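Bak protein (Grouper iridovirus, PDB 5VMN) is a viral Bcl-2 family protein that inhibits apoptosis of the host cell by exclusively sequestering the pro-apoptotic protein Bim. Local coordinates at residues P22-V34 and S113-L125. Numbering follows the deposited sequence.
Sequences PLTREIHSQMLIV and SNGGWVTCASLDL. With EDO (1,2-ethanediol), chain N; NO3 (nitrate ion), chain B; NO3 (nitrate ion), chain G.
Ile27 pushes its CD1 methyl against helix 116-122, 3.7 Å from Trp117 O and 3.8 Å from CE3 at the edge of the Trp117 indole, with Cys120 SG and Ala121 CB close by. With CG1 beside the backbone N (chi1 -63°), the branch reaches across although its CB does not aim at the partner helix. Here packing is tight: the backbones come nearest at Ile27 and Ala121, with CA atoms 5.4 Å apart, and Ala121 CB meets both Leu23 CD1 (3.8 Å) and the Glu26 CG methylene. The helix axes approach to 9.0 Å, crossing at 47°. One turn on, the buried Gln30 amide grips the C-terminal end of the short helix. The side chain bends at chi2 (-80°), and NE2 donates to Cys120 O (3.0 Å, in the carbonyl plane) and to Leu123 O (3.1 Å, tilted from it), which fixes the amide's rotation. A water donates to Gln30 OE1 and accepts from Leu125 N, bridging amide and tail. The outer side is looser: exposed Leu125 lays CD1 against the Gln30 amide and 4.0 Å from Val34 CG2, and CB against exposed Ile33 CG2. The contact thus fastens the chain's last modelled helix to helix 22-37 in the helical bundle of the Bcl-2 fold; inward, Trp117 meets Phe102 edge-to-face and packs on Trp68 and Ile71 of helix 68-84.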
ATOM      1  N   PRO A  22      11.276  11.060   3.686  1.00 31.90           N
ATOM      2  CA  PRO A  22      11.897  10.684   2.413  1.00 31.20           C
ATOM      3  C   PRO A  22      11.535   9.286   1.951  1.00 29.16           C
ATOM      4  O   PRO A  22      11.284   9.069   0.752  1.00 28.44           O
ATOM      5  CB  PRO A  22      13.407  10.844   2.715  1.00 32.46           C
ATOM      6  CG  PRO A  22      13.461  11.797   3.799  1.00 34.21           C
ATOM      7  CD  PRO A  22      12.241  11.683   4.613  1.00 33.75           C
ATOM      8  N   LEU A  23      11.460   8.328   2.873  1.00 28.45           N
ATOM      9  CA  LEU A  23      11.146   6.969   2.468  1.00 26.84           C
ATOM     10  C   LEU A  23       9.728   6.890   1.947  1.00 25.80           C
ATOM     11  O   LEU A  23       9.477   6.285   0.901  1.00 24.83           O
ATOM     12  CB  LEU A  23      11.323   6.014   3.636  1.00 27.99           C
ATOM     13  CG  LEU A  23      10.993   4.547   3.381  1.00 25.70           C
ATOM     14  CD1 LEU A  23      11.752   3.991   2.211  1.00 25.17           C
ATOM     15  CD2 LEU A  23      11.368   3.742   4.622  1.00 31.13           C
ATOM     16  N   THR A  24       8.792   7.505   2.658  1.00 26.22           N
ATOM     17  CA  THR A  24       7.400   7.457   2.200  1.00 25.43           C
ATOM     18  C   THR A  24       7.256   8.166   0.857  1.00 25.59           C
ATOM     19  O   THR A  24       6.539   7.689  -0.033  1.00 24.62           O
ATOM     20  CB  THR A  24       6.502   8.069   3.270  1.00 26.71           C
ATOM     21  OG1 THR A  24       6.607   7.251   4.442  1.00 28.92           O
ATOM     22  CG2 THR A  24       5.062   8.080   2.834  1.00 26.26           C
ATOM     23  N   ARG A  25       7.968   9.288   0.675  1.00 27.05           N
ATOM     24  CA  ARG A  25       7.921  10.013  -0.591  1.00 27.66           C
ATOM     25  C   ARG A  25       8.434   9.157  -1.736  1.00 26.75           C
ATOM     26  O   ARG A  25       7.884   9.189  -2.843  1.00 26.58           O
ATOM     27  CB  ARG A  25       8.730  11.317  -0.484  1.00 29.76           C
ATOM     28  CG  ARG A  25       8.672  12.180  -1.746  1.00 31.34           C
ATOM     29  CD  ARG A  25       9.359  13.524  -1.586  1.00 40.19           C
ATOM     30  NE  ARG A  25       8.906  14.278  -0.418  1.00 49.97           N
ATOM     31  CZ  ARG A  25       7.746  14.922  -0.331  1.00 49.22           C
ATOM     32  NH1 ARG A  25       6.875  14.908  -1.335  1.00 53.17           N
ATOM     33  NH2 ARG A  25       7.446  15.579   0.784  1.00 60.07           N
ATOM     34  N   GLU A  26       9.518   8.405  -1.514  1.00 26.45           N
ATOM     35  CA  GLU A  26      10.025   7.555  -2.593  1.00 25.91           C
ATOM     36  C   GLU A  26       9.074   6.393  -2.879  1.00 24.34           C
ATOM     37  O   GLU A  26       8.873   6.017  -4.041  1.00 24.09           O
ATOM     38  CB  GLU A  26      11.433   7.034  -2.258  1.00 26.35           C
ATOM     39  CG  GLU A  26      12.117   6.344  -3.431  1.00 32.53           C
ATOM     40  CD  GLU A  26      12.308   7.264  -4.631  1.00 44.59           C
ATOM     41  OE1 GLU A  26      12.459   6.762  -5.761  1.00 48.99           O
ATOM     42  OE2 GLU A  26      12.308   8.493  -4.437  1.00 39.59           O
ATOM     43  N   ILE A  27       8.468   5.817  -1.851  1.00 23.53           N
ATOM     44  CA  ILE A  27       7.477   4.775  -2.105  1.00 22.30           C
ATOM     45  C   ILE A  27       6.316   5.346  -2.904  1.00 22.21           C
ATOM     46  O   ILE A  27       5.775   4.688  -3.797  1.00 21.93           O
ATOM     47  CB  ILE A  27       7.002   4.142  -0.794  1.00 21.82           C
ATOM     48  CG1 ILE A  27       8.164   3.447  -0.082  1.00 23.74           C
ATOM     49  CG2 ILE A  27       5.840   3.158  -1.043  1.00 20.84           C
ATOM     50  CD1 ILE A  27       8.862   2.342  -0.860  1.00 28.39           C
ATOM     51  N   HIS A  28       5.917   6.575  -2.599  1.00 23.07           N
ATOM     52  CA  HIS A  28       4.850   7.236  -3.359  1.00 24.52           C
ATOM     53  C   HIS A  28       5.217   7.346  -4.835  1.00 27.47           C
ATOM     54  O   HIS A  28       4.418   7.026  -5.725  1.00 23.49           O
ATOM     55  CB  HIS A  28       4.599   8.603  -2.733  1.00 24.76           C
ATOM     56  CG  HIS A  28       3.422   9.343  -3.275  1.00 28.92           C
ATOM     57  ND1 HIS A  28       3.518  10.227  -4.327  1.00 32.97           N
ATOM     58  CD2 HIS A  28       2.127   9.371  -2.873  1.00 31.40           C
ATOM     59  CE1 HIS A  28       2.328  10.759  -4.559  1.00 38.32           C
ATOM     60  NE2 HIS A  28       1.470  10.259  -3.690  1.00 34.11           N
ATOM     61  N   SER A  29       6.437   7.785  -5.113  1.00 24.81           N
ATOM     62  CA  SER A  29       6.913   7.864  -6.483  1.00 25.58           C
ATOM     63  C   SER A  29       6.861   6.503  -7.176  1.00 24.90           C
ATOM     64  O   SER A  29       6.401   6.405  -8.322  1.00 27.17           O
ATOM     65  CB  SER A  29       8.343   8.443  -6.486  1.00 27.49           C
ATOM     66  OG  SER A  29       8.897   8.415  -7.792  1.00 34.86           O
ATOM     67  N   GLN A  30       7.335   5.447  -6.504  1.00 24.00           N
ATOM     68  CA  GLN A  30       7.303   4.106  -7.082  1.00 23.71           C
ATOM     69  C   GLN A  30       5.872   3.661  -7.341  1.00 23.84           C
ATOM     70  O   GLN A  30       5.598   3.012  -8.350  1.00 25.97           O
ATOM     71  CB  GLN A  30       7.979   3.085  -6.160  1.00 22.92           C
ATOM     72  CG  GLN A  30       9.454   3.364  -5.785  1.00 23.20           C
ATOM     73  CD  GLN A  30      10.405   2.962  -6.846  1.00 32.75           C
ATOM     74  OE1 GLN A  30      10.498   3.614  -7.891  1.00 33.12           O
ATOM     75  NE2 GLN A  30      11.146   1.875  -6.590  1.00 32.36           N
ATOM     76  N   MET A  31       4.968   3.965  -6.405  1.00 22.04           N
ATOM     77  CA  MET A  31       3.552   3.631  -6.558  1.00 23.77           C
ATOM     78  C   MET A  31       2.978   4.261  -7.816  1.00 22.68           C
ATOM     79  O   MET A  31       2.223   3.617  -8.558  1.00 24.56           O
ATOM     80  CB  MET A  31       2.791   4.116  -5.318  1.00 22.28           C
ATOM     81  CG  MET A  31       1.277   3.873  -5.331  1.00 26.27           C
ATOM     82  SD  MET A  31       0.493   4.634  -3.917  1.00 28.12           S
ATOM     83  CE  MET A  31       0.559   6.373  -4.386  1.00 31.43           C
ATOM     84  N   LEU A  32       3.295   5.526  -8.067  1.00 23.06           N
ATOM     85  CA  LEU A  32       2.758   6.175  -9.257  1.00 24.00           C
ATOM     86  C   LEU A  32       3.341   5.580 -10.534  1.00 28.73           C
ATOM     87  O   LEU A  32       2.631   5.463 -11.544  1.00 27.54           O
ATOM     88  CB  LEU A  32       3.001   7.676  -9.192  1.00 26.28           C
ATOM     89  CG  LEU A  32       2.300   8.402  -8.042  1.00 34.59           C
ATOM     90  CD1 LEU A  32       2.600   9.876  -8.110  1.00 44.26           C
ATOM     91  CD2 LEU A  32       0.794   8.135  -8.061  1.00 39.14           C
ATOM     92  N   ILE A  33       4.623   5.198 -10.520  1.00 26.84           N
ATOM     93  CA  ILE A  33       5.222   4.544 -11.691  1.00 28.23           C
ATOM     94  C   ILE A  33       4.466   3.258 -12.008  1.00 29.62           C
ATOM     95  O   ILE A  33       4.132   2.977 -13.166  1.00 27.45           O
ATOM     96  CB  ILE A  33       6.718   4.255 -11.456  1.00 31.60           C
ATOM     97  CG1 ILE A  33       7.537   5.542 -11.526  1.00 33.24           C
ATOM     98  CG2 ILE A  33       7.242   3.275 -12.523  1.00 32.08           C
ATOM     99  CD1 ILE A  33       9.009   5.365 -11.072  1.00 37.45           C
ATOM    100  N   VAL A  34       4.236   2.433 -10.983  1.00 26.72           N
ATOM    101  CA  VAL A  34       3.533   1.165 -11.165  1.00 25.85           C
ATOM    102  C   VAL A  34       2.087   1.406 -11.566  1.00 25.41           C
ATOM    103  O   VAL A  34       1.533   0.686 -12.406  1.00 25.69           O
ATOM    104  CB  VAL A  34       3.666   0.351  -9.860  1.00 26.51           C
ATOM    105  CG1 VAL A  34       2.642  -0.724  -9.728  1.00 30.31           C
ATOM    106  CG2 VAL A  34       5.086  -0.237  -9.768  1.00 28.08           C
ATOM    107  N   SER A 113      12.246  -9.899   5.366  1.00 34.07           N
ATOM    108  CA  SER A 113      13.197 -10.829   4.771  1.00 40.72           C
ATOM    109  C   SER A 113      13.501 -10.496   3.320  1.00 36.55           C
ATOM    110  O   SER A 113      14.313 -11.181   2.702  1.00 36.60           O
ATOM    111  CB  SER A 113      12.665 -12.272   4.879  1.00 39.26           C
ATOM    112  OG  SER A 113      11.583 -12.474   4.008  1.00 50.48           O
ATOM    113  N   ASN A 114      12.851  -9.478   2.752  1.00 29.84           N
ATOM    114  CA  ASN A 114      13.091  -9.082   1.373  1.00 29.93           C
ATOM    115  C   ASN A 114      13.626  -7.652   1.299  1.00 32.59           C
ATOM    116  O   ASN A 114      13.397  -6.932   0.327  1.00 34.94           O
ATOM    117  CB  ASN A 114      11.820  -9.272   0.545  1.00 31.58           C
ATOM    118  CG  ASN A 114      11.581 -10.729   0.221  1.00 35.64           C
ATOM    119  OD1 ASN A 114      11.981 -11.218  -0.833  1.00 36.33           O
ATOM    120  ND2 ASN A 114      10.981 -11.446   1.152  1.00 34.33           N
ATOM    121  N   GLY A 115      14.346  -7.239   2.334  1.00 30.26           N
ATOM    122  CA  GLY A 115      15.123  -6.016   2.293  1.00 34.77           C
ATOM    123  C   GLY A 115      14.446  -4.786   2.849  1.00 31.52           C
ATOM    124  O   GLY A 115      15.054  -3.709   2.841  1.00 31.08           O
ATOM    125  N   GLY A 116      13.218  -4.907   3.343  1.00 31.68           N
ATOM    126  CA  GLY A 116      12.519  -3.780   3.917  1.00 31.41           C
ATOM    127  C   GLY A 116      12.030  -2.803   2.859  1.00 32.13           C
ATOM    128  O   GLY A 116      12.311  -2.918   1.668  1.00 25.87           O
ATOM    129  N   TRP A 117      11.282  -1.809   3.323  1.00 30.95           N
ATOM    130  CA  TRP A 117      10.794  -0.782   2.406  1.00 27.44           C
ATOM    131  C   TRP A 117      11.934  -0.015   1.751  1.00 27.39           C
ATOM    132  O   TRP A 117      11.764   0.501   0.639  1.00 28.03           O
ATOM    133  CB  TRP A 117       9.886   0.191   3.146  1.00 26.70           C
ATOM    134  CG  TRP A 117       8.572  -0.409   3.539  1.00 25.35           C
ATOM    135  CD1 TRP A 117       8.219  -0.918   4.761  1.00 28.72           C
ATOM    136  CD2 TRP A 117       7.434  -0.578   2.693  1.00 24.81           C
ATOM    137  NE1 TRP A 117       6.937  -1.387   4.721  1.00 28.66           N
ATOM    138  CE2 TRP A 117       6.427  -1.176   3.467  1.00 23.44           C
ATOM    139  CE3 TRP A 117       7.162  -0.253   1.367  1.00 27.05           C
ATOM    140  CZ2 TRP A 117       5.167  -1.468   2.954  1.00 24.60           C
ATOM    141  CZ3 TRP A 117       5.892  -0.564   0.854  1.00 28.64           C
ATOM    142  CH2 TRP A 117       4.922  -1.159   1.657  1.00 26.40           C
ATOM    143  N   VAL A 118      13.095   0.096   2.412  1.00 27.13           N
ATOM    144  CA  VAL A 118      14.211   0.793   1.781  1.00 28.05           C
ATOM    145  C   VAL A 118      14.610   0.066   0.511  1.00 30.52           C
ATOM    146  O   VAL A 118      15.020   0.696  -0.469  1.00 32.55           O
ATOM    147  CB  VAL A 118      15.421   0.949   2.726  1.00 29.51           C
ATOM    148  CG1 VAL A 118      16.682   1.466   1.972  1.00 34.50           C
ATOM    149  CG2 VAL A 118      15.083   1.895   3.841  1.00 34.40           C
ATOM    150  N   THR A 119      14.494  -1.258   0.498  1.00 29.91           N
ATOM    151  CA  THR A 119      14.857  -1.988  -0.708  1.00 32.77           C
ATOM    152  C   THR A 119      13.802  -1.764  -1.780  1.00 29.39           C
ATOM    153  O   THR A 119      14.138  -1.604  -2.957  1.00 35.02           O
ATOM    154  CB  THR A 119      15.051  -3.473  -0.393  1.00 35.00           C
ATOM    155  OG1 THR A 119      16.247  -3.625   0.362  1.00 33.13           O
ATOM    156  CG2 THR A 119      15.178  -4.314  -1.658  1.00 40.51           C
ATOM    157  N   CYS A 120      12.526  -1.716  -1.382  1.00 26.47           N
ATOM    158  CA  CYS A 120      11.463  -1.329  -2.305  1.00 25.26           C
ATOM    159  C   CYS A 120      11.734   0.042  -2.902  1.00 34.74           C
ATOM    160  O   CYS A 120      11.627   0.243  -4.118  1.00 33.58           O
ATOM    161  CB  CYS A 120      10.128  -1.320  -1.586  1.00 26.49           C
ATOM    162  SG  CYS A 120       8.723  -1.022  -2.747  1.00 29.16           S
ATOM    163  N   ALA A 121      12.064   1.005  -2.053  1.00 28.85           N
ATOM    164  CA  ALA A 121      12.336   2.352  -2.532  1.00 31.20           C
ATOM    165  C   ALA A 121      13.495   2.373  -3.507  1.00 38.66           C
ATOM    166  O   ALA A 121      13.584   3.279  -4.339  1.00 40.71           O
ATOM    167  CB  ALA A 121      12.649   3.276  -1.361  1.00 33.32           C
ATOM    168  N   SER A 122      14.404   1.408  -3.412  1.00 32.20           N
ATOM    169  CA  SER A 122      15.623   1.444  -4.182  1.00 31.43           C
ATOM    170  C   SER A 122      15.542   0.677  -5.499  1.00 35.30           C
ATOM    171  O   SER A 122      16.502   0.709  -6.274  1.00 37.42           O
ATOM    172  CB  SER A 122      16.785   0.871  -3.348  1.00 38.50           C
ATOM    173  OG  SER A 122      16.995   1.645  -2.162  1.00 38.62           O
ATOM    174  N   LEU A 123      14.454  -0.037  -5.749  1.00 34.29           N
ATOM    175  CA  LEU A 123      14.300  -0.750  -7.011  1.00 34.78           C
ATOM    176  C   LEU A 123      14.346   0.216  -8.182  1.00 43.51           C
ATOM    177  O   LEU A 123      13.723   1.280  -8.160  1.00 44.86           O
ATOM    178  CB  LEU A 123      12.960  -1.475  -7.042  1.00 34.31           C
ATOM    179  CG  LEU A 123      12.654  -2.445  -5.925  1.00 40.34           C
ATOM    180  CD1 LEU A 123      11.173  -2.817  -5.984  1.00 38.64           C
ATOM    181  CD2 LEU A 123      13.548  -3.659  -6.035  1.00 52.79           C
ATOM    182  N   ASP A 124      15.065  -0.176  -9.221  1.00 45.41           N
ATOM    183  CA  ASP A 124      15.103   0.582 -10.467  1.00 47.36           C
ATOM    184  C   ASP A 124      13.915   0.128 -11.306  1.00 51.97           C
ATOM    185  O   ASP A 124      13.962  -0.919 -11.955  1.00 50.36           O
ATOM    186  CB  ASP A 124      16.427   0.349 -11.184  1.00 52.96           C
ATOM    187  CG  ASP A 124      16.573   1.204 -12.430  1.00 62.92           C
ATOM    188  OD1 ASP A 124      17.703   1.302 -12.946  1.00 67.47           O
ATOM    189  OD2 ASP A 124      15.565   1.787 -12.883  1.00 70.45           O
ATOM    190  N   LEU A 125      12.838   0.898 -11.279  1.00 51.29           N
ATOM    191  CA  LEU A 125      11.676   0.592 -12.103  1.00 48.95           C
ATOM    192  C   LEU A 125      11.794   1.307 -13.435  1.00 50.43           C
ATOM    193  O   LEU A 125      12.911   1.543 -13.909  1.00 66.50           O
ATOM    194  CB  LEU A 125      10.388   0.996 -11.390  1.00 47.54           C
ATOM    195  CG  LEU A 125      10.186   0.361 -10.011  1.00 37.94           C
ATOM    196  CD1 LEU A 125       8.880   0.864  -9.419  1.00 36.03           C
ATOM    197  CD2 LEU A 125      10.160  -1.150 -10.091  1.00 40.46           C
TER
HETATM  198  C1  EDO N 213       6.228  12.005  -4.446  1.00 58.94           C
HETATM  199  O1  EDO N 213       7.525  11.512  -4.777  1.00 82.34           O
HETATM  200  C2  EDO N 213       5.461  11.978  -5.745  1.00 61.46           C
HETATM  201  O2  EDO N 213       5.554  10.630  -6.198  1.00 51.68           O
HETATM  202  N   NO3 B 201      13.197   7.855   5.981  1.00 29.09           N
HETATM  203  O1  NO3 B 201      12.139   8.526   5.794  1.00 30.33           O
HETATM  204  O2  NO3 B 201      13.964   7.624   4.982  1.00 29.05           O
HETATM  205  O3  NO3 B 201      13.479   7.385   7.126  1.00 28.66           O
HETATM  206  N   NO3 G 206       4.454  -1.387   7.281  1.00 72.90           N
HETATM  207  O1  NO3 G 206       3.550  -1.406   8.165  1.00 75.37           O
HETATM  208  O2  NO3 G 206       4.955  -0.280   6.941  1.00 71.76           O
HETATM  209  O3  NO3 G 206       4.856  -2.461   6.737  1.00 53.24           O
HETATM  210  O   HOH W   1      14.109   4.496  -6.458  1.00 40.26           O
HETATM  211  O   HOH W   2      12.377   3.515  -9.911  1.00 37.74           O